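Local coordinates for ESAT-6-like protein MAB_3112 (Mycobacterium abscessus, PDB 4I0X) that is of unknown function but belongs to the secreted WXG100 (ESAT-6-like) family and forms a complex with its partner MAB_3113, at residues A[23-34]-A[45-56]. The protein carries 4 engineered substitutions. Numbering follows the deposited sequence.
Sequences SNSLDRDVQSLF and YRSGWDEMQDGA. Engineered in segment 23-34: N24 (natural residue Ser).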
loop_
_atom_site.group_PDB
_atom_site.type_symbol
_atom_site.label_atom_id
_atom_site.label_comp_id
_atom_site.label_asym_id
_atom_site.label_seq_id
_atom_site.Cartn_x
_atom_site.Cartn_y
_atom_site.Cartn_z
ATOM N N SER A 23 5.282 -2.356 5.495
ATOM C CA SER A 23 4.198 -2.103 6.409
ATOM C C SER A 23 4.551 -2.414 7.878
ATOM O O SER A 23 4.211 -1.652 8.775
ATOM C CB SER A 23 2.989 -2.933 5.993
ATOM O OG SER A 23 1.885 -2.603 6.813
ATOM N N ASN A 24 5.200 -3.544 8.131
ATOM C CA ASN A 24 5.562 -3.911 9.492
ATOM C C ASN A 24 6.613 -2.934 10.055
ATOM O O ASN A 24 6.588 -2.531 11.220
ATOM C CB ASN A 24 6.077 -5.347 9.516
ATOM C CG ASN A 24 4.955 -6.371 9.283
ATOM O OD1 ASN A 24 3.780 -6.032 9.322
ATOM N ND2 ASN A 24 5.326 -7.615 9.046
ATOM N N SER A 25 7.551 -2.578 9.202
ATOM C CA SER A 25 8.587 -1.611 9.553
ATOM C C SER A 25 7.991 -0.241 9.897
ATOM O O SER A 25 8.360 0.395 10.902
ATOM C CB SER A 25 9.634 -1.512 8.432
ATOM O OG SER A 25 10.674 -0.606 8.766
ATOM N N LEU A 26 7.033 0.199 9.116
ATOM C CA LEU A 26 6.427 1.499 9.361
ATOM C C LEU A 26 5.585 1.464 10.624
ATOM O O LEU A 26 5.487 2.436 11.318
ATOM C CB LEU A 26 5.537 1.911 8.197
ATOM C CG LEU A 26 6.245 2.587 7.055
ATOM C CD1 LEU A 26 5.321 2.569 5.859
ATOM C CD2 LEU A 26 6.673 4.023 7.459
ATOM N N ASP A 27 4.964 0.330 10.893
ATOM C CA ASP A 27 4.133 0.174 12.075
ATOM C C ASP A 27 4.978 0.331 13.333
ATOM O O ASP A 27 4.621 1.076 14.249
ATOM C CB ASP A 27 3.427 -1.179 12.089
ATOM C CG ASP A 27 2.436 -1.285 13.231
ATOM O OD1 ASP A 27 1.569 -0.409 13.350
ATOM O OD2 ASP A 27 2.550 -2.197 14.050
ATOM N N ARG A 28 6.153 -0.271 13.334
ATOM C CA ARG A 28 7.056 -0.094 14.450
ATOM C C ARG A 28 7.492 1.373 14.607
ATOM O O ARG A 28 7.525 1.927 15.719
ATOM C CB ARG A 28 8.248 -1.016 14.299
ATOM C CG ARG A 28 7.870 -2.496 14.477
ATOM C CD ARG A 28 9.092 -3.387 14.545
ATOM N NE ARG A 28 9.848 -3.438 13.297
ATOM C CZ ARG A 28 9.635 -4.318 12.314
ATOM N NH1 ARG A 28 8.659 -5.216 12.407
ATOM N NH2 ARG A 28 10.390 -4.291 11.217
ATOM N N ASP A 29 7.809 2.007 13.502
ATOM C CA ASP A 29 8.245 3.406 13.547
ATOM C C ASP A 29 7.138 4.305 14.079
ATOM O O ASP A 29 7.365 5.167 14.946
ATOM C CB ASP A 29 8.599 3.907 12.160
ATOM C CG ASP A 29 9.872 3.310 11.605
ATOM O OD1 ASP A 29 10.672 2.708 12.354
ATOM O OD2 ASP A 29 10.083 3.478 10.390
ATOM N N VAL A 30 5.939 4.123 13.543
ATOM C CA VAL A 30 4.805 4.934 13.938
ATOM C C VAL A 30 4.507 4.764 15.391
ATOM O O VAL A 30 4.360 5.755 16.093
ATOM C CB VAL A 30 3.543 4.638 13.131
ATOM C CG1 VAL A 30 2.349 5.354 13.776
ATOM C CG2 VAL A 30 3.727 5.085 11.682
ATOM N N GLN A 31 4.377 3.520 15.848
ATOM C CA GLN A 31 4.124 3.279 17.265
ATOM C C GLN A 31 5.200 3.917 18.153
ATOM O O GLN A 31 4.890 4.358 19.247
ATOM C CB GLN A 31 4.042 1.782 17.590
ATOM C CG GLN A 31 2.915 1.052 16.863
ATOM C CD GLN A 31 1.593 1.821 16.872
ATOM O OE1 GLN A 31 1.174 2.384 17.897
ATOM N NE2 GLN A 31 0.925 1.838 15.722
ATOM N N SER A 32 6.454 3.973 17.704
ATOM C CA SER A 32 7.497 4.530 18.582
ATOM C C SER A 32 7.261 6.028 18.824
ATOM O O SER A 32 7.790 6.587 19.798
ATOM C CB SER A 32 8.904 4.309 18.008
ATOM O OG SER A 32 9.149 5.211 16.931
ATOM N N LEU A 33 6.509 6.689 17.943
ATOM C CA LEU A 33 6.309 8.141 18.131
ATOM C C LEU A 33 5.439 8.478 19.342
ATOM O O LEU A 33 5.536 9.573 19.888
ATOM C CB LEU A 33 5.673 8.770 16.908
ATOM C CG LEU A 33 6.482 8.708 15.628
ATOM C CD1 LEU A 33 5.548 9.205 14.549
ATOM C CD2 LEU A 33 7.781 9.539 15.722
ATOM N N PHE A 34 4.597 7.538 19.764
ATOM C CA PHE A 34 3.545 7.845 20.725
ATOM C C PHE A 34 4.007 7.826 22.155
ATOM O O PHE A 34 3.310 8.319 23.040
ATOM C CB PHE A 34 2.339 6.925 20.509
ATOM C CG PHE A 34 1.738 7.076 19.156
ATOM C CD1 PHE A 34 1.574 8.328 18.606
ATOM C CD2 PHE A 34 1.380 5.972 18.404
ATOM C CE1 PHE A 34 1.021 8.470 17.357
ATOM C CE2 PHE A 34 0.852 6.126 17.131
ATOM C CZ PHE A 34 0.672 7.355 16.619
ATOM N N TYR A 45 -3.009 11.192 13.914
ATOM C CA TYR A 45 -1.953 10.450 13.239
ATOM C C TYR A 45 -2.107 8.943 13.453
ATOM O O TYR A 45 -2.026 8.151 12.524
ATOM C CB TYR A 45 -0.603 10.911 13.772
ATOM C CG TYR A 45 0.584 10.543 12.894
ATOM C CD1 TYR A 45 1.250 9.350 13.063
ATOM C CD2 TYR A 45 1.070 11.429 11.961
ATOM C CE1 TYR A 45 2.359 9.039 12.313
ATOM C CE2 TYR A 45 2.150 11.117 11.187
ATOM C CZ TYR A 45 2.812 9.918 11.380
ATOM O OH TYR A 45 3.934 9.625 10.615
ATOM N N ARG A 46 -2.305 8.547 14.701
ATOM C CA ARG A 46 -2.592 7.158 15.001
ATOM C C ARG A 46 -3.765 6.586 14.193
ATOM O O ARG A 46 -3.676 5.481 13.712
ATOM C CB ARG A 46 -2.837 6.962 16.493
ATOM C CG ARG A 46 -3.114 5.510 16.846
ATOM C CD ARG A 46 -3.560 5.360 18.277
ATOM N NE ARG A 46 -2.637 5.942 19.239
ATOM C CZ ARG A 46 -1.750 5.257 19.966
ATOM N NH1 ARG A 46 -1.626 3.934 19.834
ATOM N NH2 ARG A 46 -0.976 5.903 20.842
ATOM N N SER A 47 -4.873 7.312 14.033
ATOM C CA SER A 47 -5.961 6.737 13.282
ATOM C C SER A 47 -5.726 6.821 11.739
ATOM O O SER A 47 -6.170 5.974 11.006
ATOM C CB SER A 47 -7.319 7.278 13.748
ATOM O OG SER A 47 -7.562 8.582 13.315
ATOM N N GLY A 48 -4.944 7.792 11.275
ATOM C CA GLY A 48 -4.477 7.802 9.914
ATOM C C GLY A 48 -3.633 6.578 9.569
ATOM O O GLY A 48 -3.811 5.968 8.517
ATOM N N TRP A 49 -2.700 6.241 10.457
ATOM C CA TRP A 49 -1.835 5.086 10.283
ATOM C C TRP A 49 -2.623 3.778 10.313
ATOM O O TRP A 49 -2.386 2.883 9.494
ATOM C CB TRP A 49 -0.667 5.064 11.289
ATOM C CG TRP A 49 -0.001 3.748 11.205
ATOM C CD1 TRP A 49 0.020 2.773 12.151
ATOM C CD2 TRP A 49 0.679 3.221 10.064
ATOM N NE1 TRP A 49 0.695 1.673 11.676
ATOM C CE2 TRP A 49 1.092 1.917 10.391
ATOM C CE3 TRP A 49 0.958 3.713 8.800
ATOM C CZ2 TRP A 49 1.783 1.112 9.495
ATOM C CZ3 TRP A 49 1.658 2.919 7.918
ATOM C CH2 TRP A 49 2.066 1.635 8.272
ATOM N N ASP A 50 -3.573 3.674 11.227
ATOM C CA ASP A 50 -4.459 2.528 11.285
ATOM C C ASP A 50 -5.169 2.336 9.960
ATOM O O ASP A 50 -5.278 1.208 9.480
ATOM C CB ASP A 50 -5.490 2.706 12.376
ATOM C CG ASP A 50 -4.898 2.572 13.772
ATOM O OD1 ASP A 50 -3.699 2.228 13.896
ATOM O OD2 ASP A 50 -5.654 2.802 14.747
ATOM N N GLU A 51 -5.635 3.431 9.362
ATOM C CA GLU A 51 -6.276 3.343 8.052
ATOM C C GLU A 51 -5.246 3.025 6.955
ATOM O O GLU A 51 -5.493 2.213 6.105
ATOM C CB GLU A 51 -7.076 4.607 7.721
ATOM C CG GLU A 51 -7.573 4.595 6.297
ATOM C CD GLU A 51 -8.561 5.699 5.966
ATOM O OE1 GLU A 51 -8.810 6.598 6.804
ATOM O OE2 GLU A 51 -9.072 5.670 4.837
ATOM N N MET A 52 -4.076 3.651 6.975
ATOM C CA MET A 52 -3.028 3.290 6.033
ATOM C C MET A 52 -2.595 1.776 6.085
ATOM O O MET A 52 -2.440 1.105 5.060
ATOM C CB MET A 52 -1.838 4.220 6.269
ATOM C CG MET A 52 -0.778 4.101 5.287
ATOM S SD MET A 52 0.408 5.483 5.302
ATOM C CE MET A 52 1.199 4.967 3.799
ATOM N N GLN A 53 -2.374 1.253 7.279
ATOM C CA GLN A 53 -1.962 -0.108 7.478
ATOM C C GLN A 53 -3.084 -1.054 7.034
ATOM O O GLN A 53 -2.829 -2.117 6.479
ATOM C CB GLN A 53 -1.655 -0.309 8.950
ATOM C CG GLN A 53 -1.139 -1.660 9.311
ATOM C CD GLN A 53 -0.921 -1.782 10.806
ATOM O OE1 GLN A 53 -1.796 -1.435 11.606
ATOM N NE2 GLN A 53 0.257 -2.249 11.196
ATOM N N ASP A 54 -4.325 -0.668 7.285
ATOM C CA ASP A 54 -5.453 -1.463 6.839
ATOM C C ASP A 54 -5.437 -1.538 5.313
ATOM O O ASP A 54 -5.636 -2.601 4.749
ATOM C CB ASP A 54 -6.776 -0.905 7.398
ATOM C CG ASP A 54 -7.993 -1.790 7.077
ATOM O OD1 ASP A 54 -8.066 -2.941 7.602
ATOM O OD2 ASP A 54 -8.909 -1.308 6.351
ATOM N N GLY A 55 -5.153 -0.424 4.644
ATOM C CA GLY A 55 -5.131 -0.424 3.199
ATOM C C GLY A 55 -4.007 -1.303 2.672
ATOM O O GLY A 55 -4.168 -2.090 1.741
ATOM N N ALA A 56 -2.870 -1.191 3.310
ATOM C CA ALA A 56 -1.674 -1.933 2.936
ATOM C C ALA A 56 -1.906 -3.431 3.046
ATOM O O ALA A 56 -1.599 -4.181 2.133
ATOM C CB ALA A 56 -0.479 -1.478 3.793
HETATM O O HOH W 1 1.765 -3.691 9.119
#
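The indole of W49 has V30 CG2 over one face, 4.1 Å from the centroid of its five-membered ring in a CH-pi contact, Q53 CB of its own helix over the opposite face, and D27 OD1 at its edge. This joins the two antiparallel arms of the WXG100 helical hairpin, helix 4-32 and helix 40-72, near the turn. W49 is a knob in the hole formed by S23, L26, D27 and V30; with CG anti to the backbone N (chi1 170°), the ring reaches across until CH2 lies 3.5 Å from L26 CB. Nearer the turn, the R46 guanidinium lies flat on one face of the F34 ring, planes 25° apart and centres 4.1 Å apart, an off-centre cation-pi stack, the arginine chain bending at chi3 as it turns onto the ring. V30 O, from F34's own segment, lies over the rim of the opposite face. The Y45 ring receives V30 CG1 and F34 CZ at its edge, while its OH is hydrogen-bonded to T20 OG1 of the MAB_3113 chain; L26 also packs on F26 of that chain. At the far end a water links S23 OG, N24 OD1 (N24 is engineered) and Q53 NE2. D27 OD1 uses its anti lone pair to accept W49 NE1 at 2.8 Å and 163°, nearly in the indole plane, and takes a second, weak bond from Q31 NE2 at 3.3 Å.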